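Local atomic coordinates of glycoside Hydrolase (Bacteroides plebeius, PDB entry 5T3B), a protein that probably hydrolyses glycosidic bonds in polysaccharides, as a glycoside hydrolase family 50 enzyme of a human gut Bacteroides species. Residues I44-I56 and D400-N414. Sequence-based numbering, arbitrary orientation.
Sequences IVEYAEKPDKAFI and DNSSGAGFVVRDQQN. With EDO (1,2-ethanediol), chain G; EDO (1,2-ethanediol), chain J.
Arg-410 lays its guanidinium flat over one face of the Phe-55 ring, with CZ 3.7 Å from the ring centroid and the planes 11° apart. This is a stacked cation-pi pair. The opposite ring face rests on Ala-48 CB. The edge of the same guanidinium grips Glu-46 side-on: Arg-410 NE bonds Glu-46 OE1 and Arg-410 NH2 bonds Glu-46 OE2, each at 2.9 Å. The carboxylate is turned 54° from the guanidinium plane, and NE meets OE1 from above the carboxylate. The bend in the Arg-410 chain at chi2 (-66°) brings the group back over Phe-55. NH1 has a second acid partner, Glu-395.

Between strands 44-48 and 407-409, Ala-48 and Val-408 form an antiparallel hydrogen-bonded pair. Ala-48 N reaches Val-408 O at 2.8 Å, and Val-408 N returns a bond to Ala-48 O. Val-408 CG1 touches Phe-55 CZ, while its CG2 packs against Pro-51. Tyr-47 and Phe-407 lie side by side as an offset stack, centroids 4.4 Å apart. Ile-56 CG1 lies over the other face of Tyr-47.

Beyond the strands, Lys-50 NZ donates to Ser-402 O (2.8 Å) and to Gly-404 O (2.9 Å). Lys-393 NZ also donates to Gly-404 O. Two waters link Glu-49 O to the backbone oxygens of Ala-405 and Gly-406.

Strand 407-409 lies between strand 39-48, its antiparallel neighbour, and strand 385-394, its parallel one. With Glu-46 and Glu-395 both paired to Arg-410 and the Phe-55 face against it, the guanidinium is fixed in its rotation.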
ATOM      1  N   ILE A  44     -20.413  -8.011 -16.038  1.00 12.35           N
ATOM      2  CA  ILE A  44     -19.814  -6.900 -16.722  1.00 12.24           C
ATOM      3  C   ILE A  44     -19.907  -5.644 -15.804  1.00 12.27           C
ATOM      4  O   ILE A  44     -20.962  -5.348 -15.270  1.00 14.21           O
ATOM      5  CB  ILE A  44     -20.507  -6.581 -18.022  1.00 16.13           C
ATOM      6  CG1 ILE A  44     -20.209  -7.689 -19.013  1.00 20.14           C
ATOM      7  CG2 ILE A  44     -20.076  -5.225 -18.596  1.00 19.21           C
ATOM      8  CD1 ILE A  44     -18.736  -7.969 -19.404  1.00 24.11           C
ATOM      9  N   VAL A  45     -18.759  -4.979 -15.643  1.00 11.56           N
ATOM     10  CA  VAL A  45     -18.707  -3.682 -14.991  1.00 11.25           C
ATOM     11  C   VAL A  45     -18.097  -2.708 -15.984  1.00 10.98           C
ATOM     12  O   VAL A  45     -17.062  -2.987 -16.601  1.00 12.30           O
ATOM     13  CB  VAL A  45     -17.885  -3.691 -13.697  1.00 11.74           C
ATOM     14  CG1 VAL A  45     -17.700  -2.302 -13.164  1.00 11.92           C
ATOM     15  CG2 VAL A  45     -18.542  -4.600 -12.678  1.00 12.54           C
ATOM     16  N   GLU A  46     -18.778  -1.604 -16.201  1.00 10.57           N
ATOM     17  CA  GLU A  46     -18.244  -0.559 -17.056  1.00 10.57           C
ATOM     18  C   GLU A  46     -17.234   0.318 -16.309  1.00 10.02           C
ATOM     19  O   GLU A  46     -17.479   0.719 -15.182  1.00 11.39           O
ATOM     20  CB  GLU A  46     -19.341   0.359 -17.596  1.00 12.49           C
ATOM     21  CG  GLU A  46     -20.343  -0.286 -18.562  1.00 15.38           C
ATOM     22  CD  GLU A  46     -21.230   0.863 -19.091  1.00 20.16           C
ATOM     23  OE1 GLU A  46     -22.129   1.245 -18.344  1.00 22.29           O
ATOM     24  OE2 GLU A  46     -20.876   1.484 -20.139  1.00 25.87           O
ATOM     25  N   TYR A  47     -16.118   0.656 -16.941  1.00  9.99           N
ATOM     26  CA  TYR A  47     -15.221   1.626 -16.381  1.00  9.72           C
ATOM     27  C   TYR A  47     -14.577   2.529 -17.407  1.00  9.76           C
ATOM     28  O   TYR A  47     -14.425   2.111 -18.561  1.00 10.52           O
ATOM     29  CB  TYR A  47     -14.158   0.994 -15.463  1.00 10.33           C
ATOM     30  CG  TYR A  47     -12.996   0.321 -16.170  1.00 10.32           C
ATOM     31  CD1 TYR A  47     -11.903   1.079 -16.566  1.00  9.56           C
ATOM     32  CD2 TYR A  47     -12.912  -1.042 -16.321  1.00 12.33           C
ATOM     33  CE1 TYR A  47     -10.785   0.471 -17.126  1.00 11.80           C
ATOM     34  CE2 TYR A  47     -11.782  -1.628 -16.867  1.00 13.08           C
ATOM     35  CZ  TYR A  47     -10.756  -0.846 -17.291  1.00 12.62           C
ATOM     36  OH  TYR A  47      -9.637  -1.455 -17.802  1.00 15.29           O
ATOM     37  N   ALA A  48     -14.176   3.713 -16.962  1.00  9.83           N
ATOM     38  CA  ALA A  48     -13.472   4.680 -17.798  1.00 10.11           C
ATOM     39  C   ALA A  48     -12.178   5.035 -17.119  1.00  9.29           C
ATOM     40  O   ALA A  48     -12.103   5.098 -15.885  1.00 10.23           O
ATOM     41  CB  ALA A  48     -14.300   5.959 -18.012  1.00 10.35           C
ATOM     42  N   GLU A  49     -11.133   5.384 -17.875  1.00  9.09           N
ATOM     43  CA  GLU A  49      -9.871   5.701 -17.283  1.00 10.21           C
ATOM     44  C   GLU A  49      -9.857   7.091 -16.680  1.00 10.16           C
ATOM     45  O   GLU A  49      -9.063   7.373 -15.794  1.00 11.78           O
ATOM     46  CB  GLU A  49      -8.762   5.487 -18.326  1.00 11.57           C
ATOM     47  CG  GLU A  49      -8.640   3.980 -18.629  1.00 13.44           C
ATOM     48  CD  GLU A  49      -7.479   3.648 -19.550  1.00 14.56           C
ATOM     49  OE1 GLU A  49      -7.236   4.350 -20.543  1.00 15.14           O
ATOM     50  OE2 GLU A  49      -6.766   2.683 -19.219  1.00 16.96           O
ATOM     51  N   LYS A  50     -10.695   7.975 -17.204  1.00 10.54           N
ATOM     52  CA  LYS A  50     -10.920   9.317 -16.738  1.00 10.69           C
ATOM     53  C   LYS A  50     -12.404   9.625 -16.989  1.00 10.59           C
ATOM     54  O   LYS A  50     -13.026   8.996 -17.830  1.00 10.98           O
ATOM     55  CB  LYS A  50     -10.037  10.349 -17.411  1.00 12.57           C
ATOM     56  CG  LYS A  50      -8.561  10.309 -16.971  1.00 14.10           C
ATOM     57  CD  LYS A  50      -8.300  10.833 -15.541  1.00 14.94           C
ATOM     58  CE  LYS A  50      -6.861  10.661 -15.198  1.00 16.42           C
ATOM     59  NZ  LYS A  50      -6.470  11.185 -13.886  1.00 18.98           N
ATOM     60  N   PRO A  51     -12.964  10.610 -16.239  1.00 10.04           N
ATOM     61  CA  PRO A  51     -14.432  10.744 -16.271  1.00 11.08           C
ATOM     62  C   PRO A  51     -14.976  11.179 -17.634  1.00 10.82           C
ATOM     63  O   PRO A  51     -16.173  10.933 -17.890  1.00 11.54           O
ATOM     64  CB  PRO A  51     -14.707  11.801 -15.204  1.00 11.53           C
ATOM     65  CG  PRO A  51     -13.387  12.457 -14.962  1.00 12.43           C
ATOM     66  CD  PRO A  51     -12.358  11.404 -15.166  1.00 10.76           C
ATOM     67  N   ASP A  52     -14.146  11.827 -18.447  1.00 12.31           N
ATOM     68  CA  ASP A  52     -14.575  12.343 -19.728  1.00 12.80           C
ATOM     69  C   ASP A  52     -14.330  11.406 -20.876  1.00 13.39           C
ATOM     70  O   ASP A  52     -14.616  11.753 -22.035  1.00 16.25           O
ATOM     71  CB  ASP A  52     -13.897  13.691 -20.036  1.00 16.05           C
ATOM     72  CG  ASP A  52     -12.402  13.641 -20.061  1.00 21.48           C
ATOM     73  OD1 ASP A  52     -11.807  12.887 -19.276  1.00 20.37           O
ATOM     74  OD2 ASP A  52     -11.853  14.523 -20.727  1.00 30.81           O
ATOM     75  N   LYS A  53     -13.799  10.210 -20.581  1.00 11.65           N
ATOM     76  CA  LYS A  53     -13.487   9.199 -21.574  1.00 12.22           C
ATOM     77  C   LYS A  53     -14.633   8.233 -21.774  1.00 11.73           C
ATOM     78  O   LYS A  53     -15.532   8.070 -20.929  1.00 13.37           O
ATOM     79  CB  LYS A  53     -12.176   8.469 -21.206  1.00 12.35           C
ATOM     80  CG  LYS A  53     -10.975   9.345 -21.295  1.00 16.61           C
ATOM     81  CD  LYS A  53      -9.690   8.625 -21.023  1.00 17.89           C
ATOM     82  CE  LYS A  53      -8.441   9.425 -21.214  1.00 25.82           C
ATOM     83  NZ  LYS A  53      -8.196   9.617 -22.656  1.00 27.90           N
ATOM     84  N   ALA A  54     -14.548   7.447 -22.849  1.00 13.42           N
ATOM     85  CA  ALA A  54     -15.501   6.374 -23.098  1.00 13.77           C
ATOM     86  C   ALA A  54     -15.316   5.254 -22.089  1.00 13.66           C
ATOM     87  O   ALA A  54     -14.196   4.892 -21.704  1.00 15.88           O
ATOM     88  CB  ALA A  54     -15.339   5.835 -24.532  1.00 15.19           C
ATOM     89  N   PHE A  55     -16.404   4.672 -21.658  1.00 11.88           N
ATOM     90  CA  PHE A  55     -16.424   3.527 -20.775  1.00 12.12           C
ATOM     91  C   PHE A  55     -16.314   2.250 -21.597  1.00 13.44           C
ATOM     92  O   PHE A  55     -16.830   2.152 -22.704  1.00 16.02           O
ATOM     93  CB  PHE A  55     -17.736   3.454 -19.995  1.00 12.65           C
ATOM     94  CG  PHE A  55     -17.817   4.442 -18.855  1.00 12.16           C
ATOM     95  CD1 PHE A  55     -17.943   5.829 -19.072  1.00 13.04           C
ATOM     96  CD2 PHE A  55     -17.735   4.029 -17.530  1.00 11.52           C
ATOM     97  CE1 PHE A  55     -17.963   6.737 -18.049  1.00 12.64           C
ATOM     98  CE2 PHE A  55     -17.790   4.954 -16.515  1.00 12.40           C
ATOM     99  CZ  PHE A  55     -17.889   6.281 -16.768  1.00 12.26           C
ATOM    100  N   ILE A  56     -15.561   1.292 -21.045  1.00 12.69           N
ATOM    101  CA  ILE A  56     -15.463  -0.016 -21.590  1.00 13.47           C
ATOM    102  C   ILE A  56     -16.155  -1.024 -20.716  1.00 14.06           C
ATOM    103  O   ILE A  56     -16.308  -0.783 -19.526  1.00 17.07           O
ATOM    104  CB  ILE A  56     -14.034  -0.483 -21.830  1.00 18.55           C
ATOM    105  CG1 ILE A  56     -13.255  -0.638 -20.539  1.00 20.49           C
ATOM    106  CG2 ILE A  56     -13.316   0.523 -22.659  1.00 22.79           C
ATOM    107  CD1 ILE A  56     -12.603  -1.952 -20.348  1.00 26.42           C
ATOM    108  N   ASP A 400     -16.239  16.184 -10.154  1.00 10.87           N
ATOM    109  CA  ASP A 400     -15.230  16.393 -11.220  1.00 10.41           C
ATOM    110  C   ASP A 400     -14.575  15.071 -11.574  1.00  9.65           C
ATOM    111  O   ASP A 400     -14.655  14.594 -12.711  1.00 10.07           O
ATOM    112  CB  ASP A 400     -14.268  17.492 -10.779  1.00 10.66           C
ATOM    113  CG  ASP A 400     -12.964  17.619 -11.539  1.00 13.35           C
ATOM    114  OD1 ASP A 400     -12.641  16.763 -12.429  1.00 13.99           O
ATOM    115  OD2 ASP A 400     -12.256  18.615 -11.242  1.00 15.67           O
ATOM    116  N   ASN A 401     -13.987  14.424 -10.564  1.00  9.26           N
ATOM    117  CA  ASN A 401     -13.491  13.059 -10.684  1.00  9.47           C
ATOM    118  C   ASN A 401     -12.253  12.964 -11.569  1.00  8.65           C
ATOM    119  O   ASN A 401     -11.817  11.842 -11.849  1.00 10.37           O
ATOM    120  CB  ASN A 401     -14.558  12.004 -11.142  1.00  8.61           C
ATOM    121  CG  ASN A 401     -15.446  11.482 -10.031  1.00  8.83           C
ATOM    122  OD1 ASN A 401     -16.498  10.788 -10.317  1.00 13.76           O
ATOM    123  ND2 ASN A 401     -15.108  11.717  -8.836  1.00  7.44           N
ATOM    124  N   SER A 402     -11.635  14.069 -11.976  1.00  9.54           N
ATOM    125  CA  SER A 402     -10.495  13.973 -12.858  1.00 10.57           C
ATOM    126  C   SER A 402      -9.189  13.624 -12.138  1.00 10.99           C
ATOM    127  O   SER A 402      -8.340  12.954 -12.704  1.00 14.61           O
ATOM    128  CB  SER A 402     -10.382  15.190 -13.750  1.00 14.97           C
ATOM    129  OG  SER A 402     -10.122  16.324 -13.010  1.00 17.18           O
ATOM    130  N   SER A 403      -9.007  14.072 -10.903  0.50 10.01           N
ATOM    131  CA  SER A 403      -7.736  13.854 -10.254  0.50 10.93           C
ATOM    132  C   SER A 403      -7.612  12.404  -9.830  0.50 11.33           C
ATOM    133  O   SER A 403      -8.563  11.775  -9.402  0.50 10.60           O
ATOM    134  CB  SER A 403      -7.598  14.746  -9.045  0.50 10.77           C
ATOM    135  OG  SER A 403      -8.488  14.347  -8.008  0.50 12.42           O
ATOM    136  N   GLY A 404      -6.398  11.893  -9.946  1.00 11.61           N
ATOM    137  CA  GLY A 404      -6.068  10.554  -9.464  1.00 11.68           C
ATOM    138  C   GLY A 404      -6.237   9.493 -10.525  1.00 11.72           C
ATOM    139  O   GLY A 404      -7.043   9.640 -11.459  1.00 12.43           O
ATOM    140  N   ALA A 405      -5.534   8.385 -10.297  1.00 11.42           N
ATOM    141  CA  ALA A 405      -5.474   7.314 -11.240  1.00 12.48           C
ATOM    142  C   ALA A 405      -6.556   6.248 -11.117  1.00 11.92           C
ATOM    143  O   ALA A 405      -6.688   5.411 -11.975  1.00 13.78           O
ATOM    144  CB  ALA A 405      -4.100   6.656 -11.173  1.00 14.50           C
ATOM    145  N   GLY A 406      -7.352   6.275 -10.056  1.00  9.71           N
ATOM    146  CA  GLY A 406      -8.379   5.289  -9.928  1.00  9.73           C
ATOM    147  C   GLY A 406      -9.398   5.368 -11.050  1.00  8.81           C
ATOM    148  O   GLY A 406      -9.780   6.486 -11.450  1.00 11.72           O
ATOM    149  N   PHE A 407      -9.831   4.230 -11.558  1.00  8.38           N
ATOM    150  CA  PHE A 407     -10.795   4.255 -12.633  1.00  8.37           C
ATOM    151  C   PHE A 407     -12.170   4.759 -12.181  1.00  8.30           C
ATOM    152  O   PHE A 407     -12.510   4.633 -10.998  1.00  9.88           O
ATOM    153  CB  PHE A 407     -10.936   2.885 -13.261  1.00  9.80           C
ATOM    154  CG  PHE A 407      -9.689   2.297 -13.869  1.00 10.05           C
ATOM    155  CD1 PHE A 407      -8.774   3.035 -14.558  1.00 12.00           C
ATOM    156  CD2 PHE A 407      -9.521   0.952 -13.780  1.00 13.42           C
ATOM    157  CE1 PHE A 407      -7.693   2.411 -15.215  1.00 13.92           C
ATOM    158  CE2 PHE A 407      -8.482   0.322 -14.380  1.00 14.95           C
ATOM    159  CZ  PHE A 407      -7.605   1.035 -15.135  1.00 13.22           C
ATOM    160  N   VAL A 408     -12.922   5.270 -13.135  1.00  7.72           N
ATOM    161  CA  VAL A 408     -14.305   5.669 -12.891  1.00  7.86           C
ATOM    162  C   VAL A 408     -15.268   4.537 -13.266  1.00  8.08           C
ATOM    163  O   VAL A 408     -15.158   3.968 -14.351  1.00  9.71           O
ATOM    164  CB  VAL A 408     -14.668   6.894 -13.734  1.00  8.93           C
ATOM    165  CG1 VAL A 408     -16.116   7.339 -13.482  1.00 10.09           C
ATOM    166  CG2 VAL A 408     -13.700   8.037 -13.460  1.00 10.74           C
ATOM    167  N   VAL A 409     -16.185   4.225 -12.358  1.00  8.08           N
ATOM    168  CA  VAL A 409     -17.239   3.268 -12.571  1.00  8.87           C
ATOM    169  C   VAL A 409     -18.571   4.013 -12.446  1.00  8.54           C
ATOM    170  O   VAL A 409     -18.595   5.190 -12.090  1.00  9.32           O
ATOM    171  CB  VAL A 409     -17.153   2.050 -11.644  1.00  8.54           C
ATOM    172  CG1 VAL A 409     -15.885   1.240 -11.911  1.00  9.08           C
ATOM    173  CG2 VAL A 409     -17.227   2.437 -10.193  1.00  9.22           C
ATOM    174  N   ARG A 410     -19.662   3.334 -12.763  1.00  9.18           N
ATOM    175  CA  ARG A 410     -20.910   4.102 -12.873  1.00  9.43           C
ATOM    176  C   ARG A 410     -21.467   4.609 -11.546  1.00  9.60           C
ATOM    177  O   ARG A 410     -22.091   5.673 -11.491  1.00 10.94           O
ATOM    178  CB  ARG A 410     -21.983   3.298 -13.594  1.00 10.79           C
ATOM    179  CG  ARG A 410     -21.696   3.006 -15.051  1.00 11.68           C
ATOM    180  CD  ARG A 410     -21.687   4.232 -15.894  1.00 12.84           C
ATOM    181  NE  ARG A 410     -21.595   3.862 -17.320  1.00 12.55           N
ATOM    182  CZ  ARG A 410     -21.448   4.738 -18.277  1.00 13.40           C
ATOM    183  NH1 ARG A 410     -21.381   6.036 -18.025  1.00 16.07           N
ATOM    184  NH2 ARG A 410     -21.382   4.298 -19.519  1.00 16.19           N
ATOM    185  N   ASP A 411     -21.342   3.807 -10.475  1.00  9.87           N
ATOM    186  CA  ASP A 411     -22.045   4.103  -9.219  1.00 10.13           C
ATOM    187  C   ASP A 411     -21.376   3.407  -8.060  1.00  8.88           C
ATOM    188  O   ASP A 411     -20.384   2.673  -8.245  1.00  9.74           O
ATOM    189  CB  ASP A 411     -23.515   3.784  -9.363  1.00 10.70           C
ATOM    190  CG  ASP A 411     -23.796   2.390  -9.650  1.00 13.50           C
ATOM    191  OD1 ASP A 411     -22.960   1.496  -9.374  1.00 13.43           O
ATOM    192  OD2 ASP A 411     -24.901   2.087 -10.189  1.00 18.78           O
ATOM    193  N   GLN A 412     -21.893   3.644  -6.862  1.00  8.70           N
ATOM    194  CA  GLN A 412     -21.266   3.088  -5.663  1.00  8.36           C
ATOM    195  C   GLN A 412     -21.324   1.562  -5.635  1.00  9.13           C
ATOM    196  O   GLN A 412     -20.372   0.938  -5.188  1.00  9.65           O
ATOM    197  CB  GLN A 412     -21.896   3.674  -4.390  1.00  9.04           C
ATOM    198  CG  GLN A 412     -21.773   5.187  -4.294  1.00  9.37           C
ATOM    199  CD  GLN A 412     -20.348   5.671  -4.404  1.00  9.89           C
ATOM    200  OE1 GLN A 412     -19.980   6.568  -5.239  1.00 12.68           O
ATOM    201  NE2 GLN A 412     -19.555   5.120  -3.600  1.00  7.13           N
ATOM    202  N   GLN A 413     -22.417   0.992  -6.111  1.00  9.60           N
ATOM    203  CA  GLN A 413     -22.490  -0.466  -6.178  1.00  9.26           C
ATOM    204  C   GLN A 413     -21.327  -1.001  -7.031  1.00  9.28           C
ATOM    205  O   GLN A 413     -20.714  -1.985  -6.648  1.00  9.59           O
ATOM    206  CB  GLN A 413     -23.825  -0.956  -6.731  1.00 11.33           C
ATOM    207  CG  GLN A 413     -23.872  -2.435  -6.949  1.00 12.82           C
ATOM    208  CD  GLN A 413     -25.230  -2.904  -7.391  1.00 14.04           C
ATOM    209  OE1 GLN A 413     -25.777  -2.422  -8.380  1.00 17.09           O
ATOM    210  NE2 GLN A 413     -25.747  -3.848  -6.667  1.00 16.25           N
ATOM    211  N   ASN A 414     -21.037  -0.365  -8.147  1.00  8.89           N
ATOM    212  CA  ASN A 414     -19.963  -0.836  -9.006  1.00  9.10           C
ATOM    213  C   ASN A 414     -18.599  -0.569  -8.376  1.00  8.06           C
ATOM    214  O   ASN A 414     -17.653  -1.331  -8.676  1.00  8.99           O
ATOM    215  CB  ASN A 414     -20.119  -0.296 -10.424  1.00 10.12           C
ATOM    216  CG  ASN A 414     -21.187  -1.076 -11.199  1.00 12.88           C
ATOM    217  OD1 ASN A 414     -20.897  -2.134 -11.750  1.00 14.68           O
ATOM    218  ND2 ASN A 414     -22.360  -0.591 -11.216  1.00 18.64           N
TER
HETATM  219  C1  EDO G 505      -4.198   8.649  -6.176  1.00 20.71           C
HETATM  220  O1  EDO G 505      -5.335   9.265  -6.469  1.00 17.10           O
HETATM  221  C2  EDO G 505      -3.743   7.926  -7.408  1.00 21.65           C
HETATM  222  O2  EDO G 505      -3.410   8.774  -8.546  1.00 18.64           O
HETATM  223  C1  EDO J 508      -3.270  14.518 -10.482  1.00 42.69           C
HETATM  224  O1  EDO J 508      -4.264  13.638 -11.010  1.00 35.53           O
HETATM  225  C2  EDO J 508      -3.753  14.646  -9.075  1.00 41.65           C
HETATM  226  O2  EDO J 508      -3.657  13.323  -8.504  1.00 51.51           O
HETATM  227  O   HOH W   1     -22.214  -3.523 -13.473  1.00 17.50           O
HETATM  228  O   HOH W   2     -19.659   0.655 -13.579  1.00 10.67           O
HETATM  229  O   HOH W   3     -21.375  -1.179 -14.901  1.00 14.61           O
HETATM  230  O   HOH W   4     -10.198   8.211 -13.372  1.00 14.58           O
HETATM  231  O   HOH W   5      -6.749   6.093 -14.751  1.00 21.17           O